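Local coordinates for protein glucose-6-phosphate 1-dehydrogenase (Mycobacterium avium, PDB 4LGV) that probably catalyses the NADP-dependent oxidation of glucose 6-phosphate to 6-phosphogluconolactone, the entry step of the pentose phosphate pathway, at residues I72-R82 with F97-Y106; R377-L388 with V399-G410. All blocks are in the same frame, centred on the assembly; numbering follows the deposited sequence.

Contact 1: I72-R82 with F97-Y106; sequences ITLDQLLDRAR and FDRLAGRLSY
Arg82 and Asp98 are joined across the contact by one water. Arg82 NH2 donates to this water over 2.6 Å. The water in turn donates to Asp98 OD1 over 2.7 Å. It lies at the edge of the guanidinium, in its plane. A bend at chi3 (-58°) brings one face of the guanidinium against Phe97 CE2. Arg82 NH2 is 3.5 Å from Phe97 CE2. The guanidinium and ring planes are 46° apart. Asp94 holds Arg82 NH1 in a salt bridge. Phe97 CZ also lies 3.4 Å from the backbone O of Leu78.

Apolar contacts follow along segment 72-82. Leu78 CD2 sits 3.7 Å from Ala101 CB and also touches Leu104 CD2. Leu77 CD2 meets the Tyr106 ring at CD1, 3.7 Å away. The side chains of Ile72 and Tyr106 cross at about a right angle, with Ile72 CG1 3.6 Å from Tyr106 CE2. Tyr106 OH is hydrogen-bonded to Asp70 O. Thr73 and Gln76 form a capping box at the helix start. No direct hydrogen bond joins the segments. Helix 74-82 thus packs against helix 97-103 and the strand after it, outermost in the chain's parallel sheet, in the Rossmann-like dinucleotide-binding domain of this family.

Contact 2: R377-L388 with V399-G410; sequences RIDPDPGMRLQL and VHLDSSFAVDLG
Arg385 grips Asp402 side-on with two nitrogens. NE donates to OD1 over 2.8 Å, nearly straight at 173°. NH2 donates to OD2, also over 2.8 Å, on its syn lone pair. The guanidinium and carboxylate are nearly coplanar. His400 lies flat on one face of the guanidinium, with centres 3.8 Å apart and planes at 17°. The bend at chi3 (-77°) brings the arginine's end to both partners. His400 ND1 is buried here with no partner in the model.

The backbones position this cluster. Antiparallel bonds pair Met384 with Ser403, Leu386 with Leu401 and Leu388 with Val399. Arg385 and Asp402 sit directly opposite each other as a non-hydrogen-bonded pair, and their side chains leave the same face of the sheet. On the other face, Leu388 CD1 meets Leu401 CD2 at 3.6 Å. Gly383 passes close to Phe405, whose CE2 is 3.2 Å from Gly383 O. Pro382 CB lies over one face of that ring.

Past the strands, Asp408 OD1 accepts from Asp381 N at 3.0 Å and from Gly410 N at 2.9 Å. The two donors come from opposite faces of the carboxylate, and the second bond makes an Asx turn. Water 3 links Asp379 OD1 to Leu409 N.

Trp481 adds a cation-pi contact to Arg385. Phe405 rests on Leu206 of helix 200-209. Met384 packs on Leu388 of the second subunit, and Val399 on its Ser403. The hairpin forms one end of the mixed sheet within the chain, with strand 373-379 on the inner side of strand 383-392.

How the contacts relate
Contact 1 comes first along the chain and closes before contact 2 opens. Their centres are about 41 Å apart, their nearest atoms about 20 Å, and they do not touch. They share no sheet. Contact 1 belongs to the NAD-binding domain, at strand 104-108, an outermost strand of the six-stranded parallel sheet. Contact 2 belongs to the C-terminal domain, where strand 395-404 is outermost within this chain in the large mixed sheet. Each lies at the end of its sheet as counted within one chain, but the surroundings differ. No other chain of the assembly touches contact 1, whereas contact 2 packs against the second subunit and forms part of that interface.

Contact 1: I72-R82 with F97-Y106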
loop_
_atom_site.group_PDB
_atom_site.type_symbol
_atom_site.label_atom_id
_atom_site.label_comp_id
_atom_site.label_asym_id
_atom_site.label_seq_id
_atom_site.Cartn_x
_atom_site.Cartn_y
_atom_site.Cartn_z
ATOM N N ILE A 72 53.664 -20.667 35.703
ATOM C CA ILE A 72 53.980 -19.401 36.343
ATOM C C ILE A 72 53.143 -19.284 37.585
ATOM O O ILE A 72 52.202 -20.045 37.783
ATOM C CB ILE A 72 53.683 -18.210 35.428
ATOM C CG1 ILE A 72 52.215 -18.190 35.035
ATOM C CG2 ILE A 72 54.583 -18.280 34.197
ATOM C CD1 ILE A 72 51.791 -16.958 34.273
ATOM N N THR A 73 53.494 -18.346 38.438
ATOM C CA THR A 73 52.734 -18.086 39.658
ATOM C C THR A 73 51.653 -17.036 39.366
ATOM O O THR A 73 51.665 -16.365 38.344
ATOM C CB THR A 73 53.650 -17.496 40.733
ATOM O OG1 THR A 73 54.134 -16.235 40.272
ATOM C CG2 THR A 73 54.863 -18.435 41.041
ATOM N N LEU A 74 50.749 -16.868 40.312
ATOM C CA LEU A 74 49.775 -15.793 40.283
ATOM C C LEU A 74 50.437 -14.403 40.166
ATOM O O LEU A 74 50.009 -13.577 39.384
ATOM C CB LEU A 74 48.846 -15.866 41.530
ATOM C CG LEU A 74 47.776 -14.740 41.577
ATOM C CD1 LEU A 74 46.939 -14.709 40.306
ATOM C CD2 LEU A 74 46.890 -14.890 42.822
ATOM N N ASP A 75 51.490 -14.153 40.937
ATOM C CA ASP A 75 52.203 -12.869 40.824
ATOM C C ASP A 75 52.717 -12.602 39.431
ATOM O O ASP A 75 52.635 -11.500 38.931
ATOM C CB ASP A 75 53.379 -12.803 41.818
ATOM C CG ASP A 75 52.913 -12.626 43.276
ATOM O OD1 ASP A 75 51.724 -12.276 43.506
ATOM O OD2 ASP A 75 53.744 -12.855 44.183
ATOM N N GLN A 76 53.276 -13.622 38.801
ATOM C CA GLN A 76 53.761 -13.457 37.425
ATOM C C GLN A 76 52.617 -13.157 36.451
ATOM O O GLN A 76 52.736 -12.329 35.547
ATOM C CB GLN A 76 54.525 -14.681 36.989
ATOM C CG GLN A 76 55.892 -14.788 37.636
ATOM C CD GLN A 76 56.561 -16.163 37.438
ATOM O OE1 GLN A 76 55.935 -17.218 37.591
ATOM N NE2 GLN A 76 57.829 -16.143 37.094
ATOM N N LEU A 77 51.480 -13.780 36.689
ATOM C CA LEU A 77 50.310 -13.466 35.906
ATOM C C LEU A 77 49.860 -12.018 36.087
ATOM O O LEU A 77 49.517 -11.351 35.133
ATOM C CB LEU A 77 49.169 -14.434 36.232
ATOM C CG LEU A 77 47.885 -14.189 35.462
ATOM C CD1 LEU A 77 48.113 -14.453 33.995
ATOM C CD2 LEU A 77 46.759 -15.033 35.992
ATOM N N LEU A 78 49.873 -11.543 37.316
ATOM C CA LEU A 78 49.516 -10.158 37.613
ATOM C C LEU A 78 50.421 -9.151 36.934
ATOM O O LEU A 78 49.933 -8.122 36.427
ATOM C CB LEU A 78 49.490 -9.911 39.106
ATOM C CG LEU A 78 48.386 -10.703 39.824
ATOM C CD1 LEU A 78 48.472 -10.411 41.316
ATOM C CD2 LEU A 78 46.978 -10.382 39.330
ATOM N N ASP A 79 51.709 -9.480 36.873
ATOM C CA ASP A 79 52.641 -8.646 36.135
ATOM C C ASP A 79 52.234 -8.627 34.647
ATOM O O ASP A 79 52.260 -7.590 34.016
ATOM C CB ASP A 79 54.083 -9.136 36.259
ATOM C CG ASP A 79 54.665 -8.936 37.658
ATOM O OD1 ASP A 79 54.232 -8.012 38.370
ATOM O OD2 ASP A 79 55.562 -9.750 38.033
ATOM N N ARG A 80 51.904 -9.785 34.107
ATOM C CA ARG A 80 51.468 -9.865 32.721
ATOM C C ARG A 80 50.218 -9.018 32.472
ATOM O O ARG A 80 50.131 -8.316 31.452
ATOM C CB ARG A 80 51.159 -11.300 32.332
ATOM C CG ARG A 80 52.385 -12.061 31.884
ATOM C CD ARG A 80 51.918 -13.452 31.552
ATOM N NE ARG A 80 52.951 -14.347 31.084
ATOM C CZ ARG A 80 53.161 -14.694 29.811
ATOM N NH1 ARG A 80 52.425 -14.215 28.811
ATOM N NH2 ARG A 80 54.129 -15.536 29.540
ATOM N N ALA A 81 49.276 -9.114 33.397
ATOM C CA ALA A 81 48.042 -8.349 33.283
ATOM C C ALA A 81 48.258 -6.844 33.349
ATOM O O ALA A 81 47.703 -6.075 32.567
ATOM C CB ALA A 81 47.102 -8.776 34.379
ATOM N N ARG A 82 49.150 -6.446 34.242
ATOM C CA ARG A 82 49.501 -5.062 34.432
ATOM C C ARG A 82 50.132 -4.477 33.163
ATOM O O ARG A 82 49.674 -3.451 32.629
ATOM C CB ARG A 82 50.441 -4.949 35.618
ATOM C CG ARG A 82 50.720 -3.534 36.046
ATOM C CD ARG A 82 51.805 -3.447 37.151
ATOM N NE ARG A 82 51.443 -4.216 38.345
ATOM C CZ ARG A 82 50.890 -3.701 39.446
ATOM N NH1 ARG A 82 50.629 -2.382 39.565
ATOM N NH2 ARG A 82 50.622 -4.497 40.475
ATOM N N PHE A 97 43.332 -1.609 39.706
ATOM C CA PHE A 97 44.040 -2.828 39.345
ATOM C C PHE A 97 44.097 -3.773 40.542
ATOM O O PHE A 97 43.880 -4.972 40.396
ATOM C CB PHE A 97 45.452 -2.561 38.823
ATOM C CG PHE A 97 46.197 -3.801 38.476
ATOM C CD1 PHE A 97 46.026 -4.357 37.250
ATOM C CD2 PHE A 97 46.987 -4.476 39.426
ATOM C CE1 PHE A 97 46.641 -5.542 36.903
ATOM C CE2 PHE A 97 47.611 -5.691 39.098
ATOM C CZ PHE A 97 47.437 -6.207 37.812
ATOM N N ASP A 98 44.321 -3.218 41.729
ATOM C CA ASP A 98 44.382 -4.051 42.940
ATOM C C ASP A 98 43.055 -4.758 43.218
ATOM O O ASP A 98 43.062 -5.898 43.670
ATOM C CB ASP A 98 44.873 -3.285 44.198
ATOM C CG ASP A 98 46.389 -3.069 44.228
ATOM O OD1 ASP A 98 47.112 -3.647 43.389
ATOM O OD2 ASP A 98 46.869 -2.294 45.117
ATOM N N ARG A 99 41.932 -4.101 42.935
ATOM C CA ARG A 99 40.610 -4.776 43.078
ATOM C C ARG A 99 40.508 -5.932 42.108
ATOM O O ARG A 99 40.050 -6.984 42.464
ATOM C CB ARG A 99 39.448 -3.844 42.829
ATOM C CG ARG A 99 39.122 -2.923 44.009
ATOM C CD ARG A 99 37.662 -2.490 43.959
ATOM N NE ARG A 99 37.281 -1.931 42.658
ATOM C CZ ARG A 99 37.421 -0.661 42.293
ATOM N NH1 ARG A 99 37.977 0.224 43.099
ATOM N NH2 ARG A 99 36.971 -0.267 41.095
ATOM N N LEU A 100 40.990 -5.737 40.895
ATOM C CA LEU A 100 40.932 -6.800 39.908
ATOM C C LEU A 100 41.822 -7.964 40.367
ATOM O O LEU A 100 41.409 -9.107 40.308
ATOM C CB LEU A 100 41.375 -6.287 38.535
ATOM C CG LEU A 100 41.529 -7.319 37.405
ATOM C CD1 LEU A 100 40.240 -8.100 37.209
ATOM C CD2 LEU A 100 41.924 -6.601 36.116
ATOM N N ALA A 101 43.044 -7.670 40.783
ATOM C CA ALA A 101 43.971 -8.708 41.250
ATOM C C ALA A 101 43.380 -9.501 42.390
ATOM O O ALA A 101 43.507 -10.717 42.439
ATOM C CB ALA A 101 45.269 -8.081 41.677
ATOM N N GLY A 102 42.676 -8.814 43.277
ATOM C CA GLY A 102 41.971 -9.465 44.386
ATOM C C GLY A 102 40.950 -10.514 44.006
ATOM O O GLY A 102 40.673 -11.408 44.812
ATOM N N ARG A 103 40.390 -10.412 42.791
ATOM C CA ARG A 103 39.410 -11.379 42.286
ATOM C C ARG A 103 40.054 -12.549 41.531
ATOM O O ARG A 103 39.399 -13.561 41.272
ATOM C CB ARG A 103 38.489 -10.711 41.281
ATOM C CG ARG A 103 37.717 -9.575 41.843
ATOM C CD ARG A 103 36.748 -8.987 40.802
ATOM N NE ARG A 103 36.366 -7.664 41.246
ATOM C CZ ARG A 103 35.558 -7.399 42.273
ATOM N NH1 ARG A 103 34.961 -8.376 42.970
ATOM N NH2 ARG A 103 35.315 -6.113 42.591
ATOM N N LEU A 104 41.312 -12.384 41.147
ATOM C CA LEU A 104 41.950 -13.288 40.202
ATOM C C LEU A 104 42.700 -14.423 40.879
ATOM O O LEU A 104 43.398 -14.203 41.840
ATOM C CB LEU A 104 42.918 -12.493 39.360
ATOM C CG LEU A 104 43.359 -13.065 38.012
ATOM C CD1 LEU A 104 42.197 -13.424 37.097
ATOM C CD2 LEU A 104 44.233 -12.010 37.329
ATOM N N SER A 105 42.504 -15.655 40.397
ATOM C CA SER A 105 43.382 -16.780 40.733
ATOM C C SER A 105 43.880 -17.404 39.449
ATOM O O SER A 105 43.375 -17.108 38.365
ATOM C CB SER A 105 42.677 -17.819 41.643
ATOM O OG SER A 105 41.484 -18.288 41.051
ATOM N N TYR A 106 44.867 -18.285 39.558
ATOM C CA TYR A 106 45.491 -18.911 38.398
ATOM C C TYR A 106 45.703 -20.385 38.593
ATOM O O TYR A 106 46.106 -20.870 39.671
ATOM C CB TYR A 106 46.828 -18.277 38.088
ATOM C CG TYR A 106 47.523 -18.864 36.853
ATOM C CD1 TYR A 106 46.974 -18.713 35.594
ATOM C CD2 TYR A 106 48.718 -19.581 36.962
ATOM C CE1 TYR A 106 47.587 -19.227 34.475
ATOM C CE2 TYR A 106 49.340 -20.120 35.835
ATOM C CZ TYR A 106 48.783 -19.916 34.575
ATOM O OH TYR A 106 49.363 -20.472 33.432
HETATM O O HOH W 1 49.342 -2.999 42.109
#

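Contact 2: R377-L388 with V399-G410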
loop_
_atom_site.group_PDB
_atom_site.type_symbol
_atom_site.label_atom_id
_atom_site.label_comp_id
_atom_site.label_asym_id
_atom_site.label_seq_id
_atom_site.Cartn_x
_atom_site.Cartn_y
_atom_site.Cartn_z
ATOM N N ARG A 377 24.410 4.312 9.101
ATOM C CA ARG A 377 25.770 4.078 9.504
ATOM C C ARG A 377 25.749 3.190 10.761
ATOM O O ARG A 377 25.194 3.565 11.778
ATOM C CB ARG A 377 26.520 5.400 9.792
ATOM C CG ARG A 377 28.006 5.151 10.042
ATOM C CD ARG A 377 28.884 6.407 10.085
ATOM N NE ARG A 377 28.389 7.348 11.057
ATOM C CZ ARG A 377 27.922 8.553 10.775
ATOM N NH1 ARG A 377 27.965 9.018 9.526
ATOM N NH2 ARG A 377 27.433 9.306 11.747
ATOM N N ILE A 378 26.283 1.990 10.626
ATOM C CA ILE A 378 26.285 0.977 11.681
ATOM C C ILE A 378 27.457 1.259 12.604
ATOM O O ILE A 378 27.357 1.071 13.798
ATOM C CB ILE A 378 26.472 -0.443 11.076
ATOM C CG1 ILE A 378 25.367 -0.761 10.069
ATOM C CG2 ILE A 378 26.510 -1.523 12.139
ATOM C CD1 ILE A 378 23.973 -0.524 10.573
ATOM N N ASP A 379 28.573 1.710 12.030
ATOM C CA ASP A 379 29.823 1.914 12.764
ATOM C C ASP A 379 30.761 2.768 11.899
ATOM O O ASP A 379 30.720 2.685 10.666
ATOM C CB ASP A 379 30.487 0.556 13.052
ATOM C CG ASP A 379 31.747 0.667 13.885
ATOM O OD1 ASP A 379 31.646 1.067 15.073
ATOM O OD2 ASP A 379 32.849 0.371 13.348
ATOM N N PRO A 380 31.537 3.656 12.524
ATOM C CA PRO A 380 31.397 4.098 13.882
ATOM C C PRO A 380 30.309 5.106 13.981
ATOM O O PRO A 380 29.727 5.495 12.972
ATOM C CB PRO A 380 32.757 4.781 14.190
ATOM C CG PRO A 380 33.268 5.290 12.864
ATOM C CD PRO A 380 32.616 4.382 11.804
ATOM N N ASP A 381 30.037 5.543 15.212
ATOM C CA ASP A 381 29.179 6.694 15.453
ATOM C C ASP A 381 27.855 6.511 14.725
ATOM O O ASP A 381 27.510 7.248 13.795
ATOM C CB ASP A 381 29.892 7.970 15.019
ATOM C CG ASP A 381 29.152 9.203 15.405
ATOM O OD1 ASP A 381 28.169 9.113 16.183
ATOM O OD2 ASP A 381 29.540 10.289 14.912
ATOM N N PRO A 382 27.103 5.506 15.151
ATOM C CA PRO A 382 25.909 5.096 14.420
ATOM C C PRO A 382 24.905 6.231 14.214
ATOM O O PRO A 382 24.729 7.107 15.065
ATOM C CB PRO A 382 25.331 3.972 15.279
ATOM C CG PRO A 382 26.416 3.566 16.219
ATOM C CD PRO A 382 27.305 4.746 16.385
ATOM N N GLY A 383 24.234 6.183 13.080
ATOM C CA GLY A 383 23.232 7.184 12.775
ATOM C C GLY A 383 22.427 6.848 11.539
ATOM O O GLY A 383 22.622 5.823 10.898
ATOM N N MET A 384 21.503 7.722 11.225
ATOM C CA MET A 384 20.703 7.569 10.053
ATOM C C MET A 384 20.702 8.848 9.268
ATOM O O MET A 384 20.587 9.923 9.803
ATOM C CB MET A 384 19.284 7.182 10.414
ATOM C CG MET A 384 18.446 7.062 9.158
ATOM S SD MET A 384 16.721 6.884 9.452
ATOM C CE MET A 384 16.379 8.331 10.439
ATOM N N ARG A 385 20.806 8.701 7.963
ATOM C CA ARG A 385 20.642 9.831 7.060
ATOM C C ARG A 385 19.527 9.545 6.086
ATOM O O ARG A 385 19.520 8.518 5.424
ATOM C CB ARG A 385 21.952 10.133 6.322
ATOM C CG ARG A 385 21.784 10.923 5.016
ATOM C CD ARG A 385 23.133 11.255 4.354
ATOM N NE ARG A 385 23.759 12.363 5.053
ATOM C CZ ARG A 385 24.927 12.910 4.752
ATOM N NH1 ARG A 385 25.668 12.446 3.756
ATOM N NH2 ARG A 385 25.374 13.924 5.496
ATOM N N LEU A 386 18.585 10.453 5.992
ATOM C CA LEU A 386 17.594 10.390 4.933
ATOM C C LEU A 386 17.984 11.422 3.841
ATOM O O LEU A 386 18.037 12.621 4.112
ATOM C CB LEU A 386 16.225 10.638 5.527
ATOM C CG LEU A 386 15.037 10.721 4.568
ATOM C CD1 LEU A 386 14.783 9.438 3.779
ATOM C CD2 LEU A 386 13.762 11.062 5.339
ATOM N N GLN A 387 18.209 10.958 2.615
ATOM C CA GLN A 387 18.536 11.844 1.484
ATOM C C GLN A 387 17.335 12.142 0.629
ATOM O O GLN A 387 16.698 11.244 0.098
ATOM C CB GLN A 387 19.583 11.230 0.583
ATOM C CG GLN A 387 20.861 10.924 1.310
ATOM C CD GLN A 387 21.978 10.476 0.388
ATOM O OE1 GLN A 387 21.824 10.523 -0.834
ATOM N NE2 GLN A 387 23.088 10.009 0.969
ATOM N N LEU A 388 17.013 13.422 0.523
ATOM C CA LEU A 388 15.863 13.904 -0.239
ATOM C C LEU A 388 16.329 15.028 -1.167
ATOM O O LEU A 388 17.503 15.359 -1.189
ATOM C CB LEU A 388 14.807 14.475 0.705
ATOM C CG LEU A 388 14.262 13.562 1.793
ATOM C CD1 LEU A 388 13.201 14.327 2.600
ATOM C CD2 LEU A 388 13.664 12.281 1.223
ATOM N N VAL A 399 19.308 17.155 -0.095
ATOM C CA VAL A 399 19.046 17.524 1.245
ATOM C C VAL A 399 19.408 16.305 2.123
ATOM O O VAL A 399 18.948 15.187 1.854
ATOM C CB VAL A 399 17.570 17.924 1.318
ATOM C CG1 VAL A 399 17.031 17.781 2.694
ATOM C CG2 VAL A 399 17.424 19.350 0.875
ATOM N N HIS A 400 20.242 16.526 3.147
ATOM C CA HIS A 400 20.686 15.478 4.062
ATOM C C HIS A 400 20.076 15.639 5.443
ATOM O O HIS A 400 20.402 16.568 6.153
ATOM C CB HIS A 400 22.199 15.472 4.165
ATOM C CG HIS A 400 22.899 15.133 2.881
ATOM N ND1 HIS A 400 22.307 14.375 1.893
ATOM C CD2 HIS A 400 24.145 15.414 2.430
ATOM C CE1 HIS A 400 23.145 14.210 0.891
ATOM N NE2 HIS A 400 24.271 14.820 1.195
ATOM N N LEU A 401 19.147 14.750 5.801
ATOM C CA LEU A 401 18.444 14.780 7.084
ATOM C C LEU A 401 19.105 13.754 7.995
ATOM O O LEU A 401 18.822 12.547 7.926
ATOM C CB LEU A 401 16.971 14.410 6.869
ATOM C CG LEU A 401 15.957 15.520 6.519
ATOM C CD1 LEU A 401 16.530 16.621 5.689
ATOM C CD2 LEU A 401 14.710 15.021 5.808
ATOM N N ASP A 402 20.004 14.233 8.834
ATOM C CA ASP A 402 20.904 13.396 9.633
ATOM C C ASP A 402 20.512 13.353 11.087
ATOM O O ASP A 402 20.124 14.382 11.665
ATOM C CB ASP A 402 22.324 13.972 9.540
ATOM C CG ASP A 402 22.888 13.891 8.137
ATOM O OD1 ASP A 402 22.265 13.238 7.262
ATOM O OD2 ASP A 402 23.979 14.441 7.900
ATOM N N SER A 403 20.643 12.172 11.686
ATOM C CA SER A 403 20.490 12.028 13.112
ATOM C C SER A 403 21.282 10.827 13.606
ATOM O O SER A 403 21.647 9.933 12.847
ATOM C CB SER A 403 19.037 11.856 13.480
ATOM O OG SER A 403 18.488 10.675 12.922
ATOM N N SER A 404 21.561 10.855 14.891
ATOM C CA SER A 404 22.282 9.841 15.584
ATOM C C SER A 404 21.302 8.880 16.269
ATOM O O SER A 404 20.173 9.223 16.589
ATOM C CB SER A 404 23.182 10.486 16.641
ATOM O OG SER A 404 24.256 11.128 15.950
ATOM N N PHE A 405 21.767 7.661 16.473
ATOM C CA PHE A 405 21.085 6.696 17.329
ATOM C C PHE A 405 22.144 5.787 17.920
ATOM O O PHE A 405 23.242 5.716 17.431
ATOM C CB PHE A 405 19.990 5.888 16.585
ATOM C CG PHE A 405 20.507 4.926 15.560
ATOM C CD1 PHE A 405 20.830 3.644 15.896
ATOM C CD2 PHE A 405 20.543 5.275 14.250
ATOM C CE1 PHE A 405 21.249 2.736 14.939
ATOM C CE2 PHE A 405 20.994 4.384 13.283
ATOM C CZ PHE A 405 21.358 3.111 13.645
ATOM N N ALA A 406 21.786 5.082 18.969
ATOM C CA ALA A 406 22.686 4.205 19.713
ATOM C C ALA A 406 23.912 4.991 20.205
ATOM O O ALA A 406 23.782 6.185 20.549
ATOM C CB ALA A 406 23.059 2.962 18.889
ATOM N N VAL A 407 25.073 4.333 20.283
ATOM C CA VAL A 407 26.305 4.943 20.832
ATOM C C VAL A 407 27.510 4.444 20.035
ATOM O O VAL A 407 27.478 3.352 19.434
ATOM C CB VAL A 407 26.536 4.609 22.351
ATOM C CG1 VAL A 407 25.411 5.178 23.221
ATOM C CG2 VAL A 407 26.675 3.086 22.576
ATOM N N ASP A 408 28.583 5.229 20.069
ATOM C CA ASP A 408 29.753 4.941 19.309
ATOM C C ASP A 408 30.551 3.767 19.942
ATOM O O ASP A 408 30.985 3.828 21.107
ATOM C CB ASP A 408 30.634 6.174 19.185
ATOM C CG ASP A 408 31.883 5.896 18.347
ATOM O OD1 ASP A 408 31.871 4.999 17.479
ATOM O OD2 ASP A 408 32.875 6.584 18.552
ATOM N N LEU A 409 30.695 2.710 19.150
ATOM C CA LEU A 409 31.454 1.508 19.502
ATOM C C LEU A 409 32.614 1.312 18.501
ATOM O O LEU A 409 32.993 0.183 18.200
ATOM C CB LEU A 409 30.516 0.245 19.505
ATOM C CG LEU A 409 29.355 0.268 20.521
ATOM C CD1 LEU A 409 28.349 -0.894 20.308
ATOM C CD2 LEU A 409 29.855 0.292 21.985
ATOM N N GLY A 410 33.172 2.414 17.986
ATOM C CA GLY A 410 34.266 2.358 17.018
ATOM C C GLY A 410 35.553 1.783 17.583
ATOM O O GLY A 410 36.162 0.889 16.959
HETATM O O HOH W 2 25.914 9.764 14.603
HETATM O O HOH W 3 29.798 2.136 16.408
HETATM O O HOH W 4 18.314 11.001 10.189
#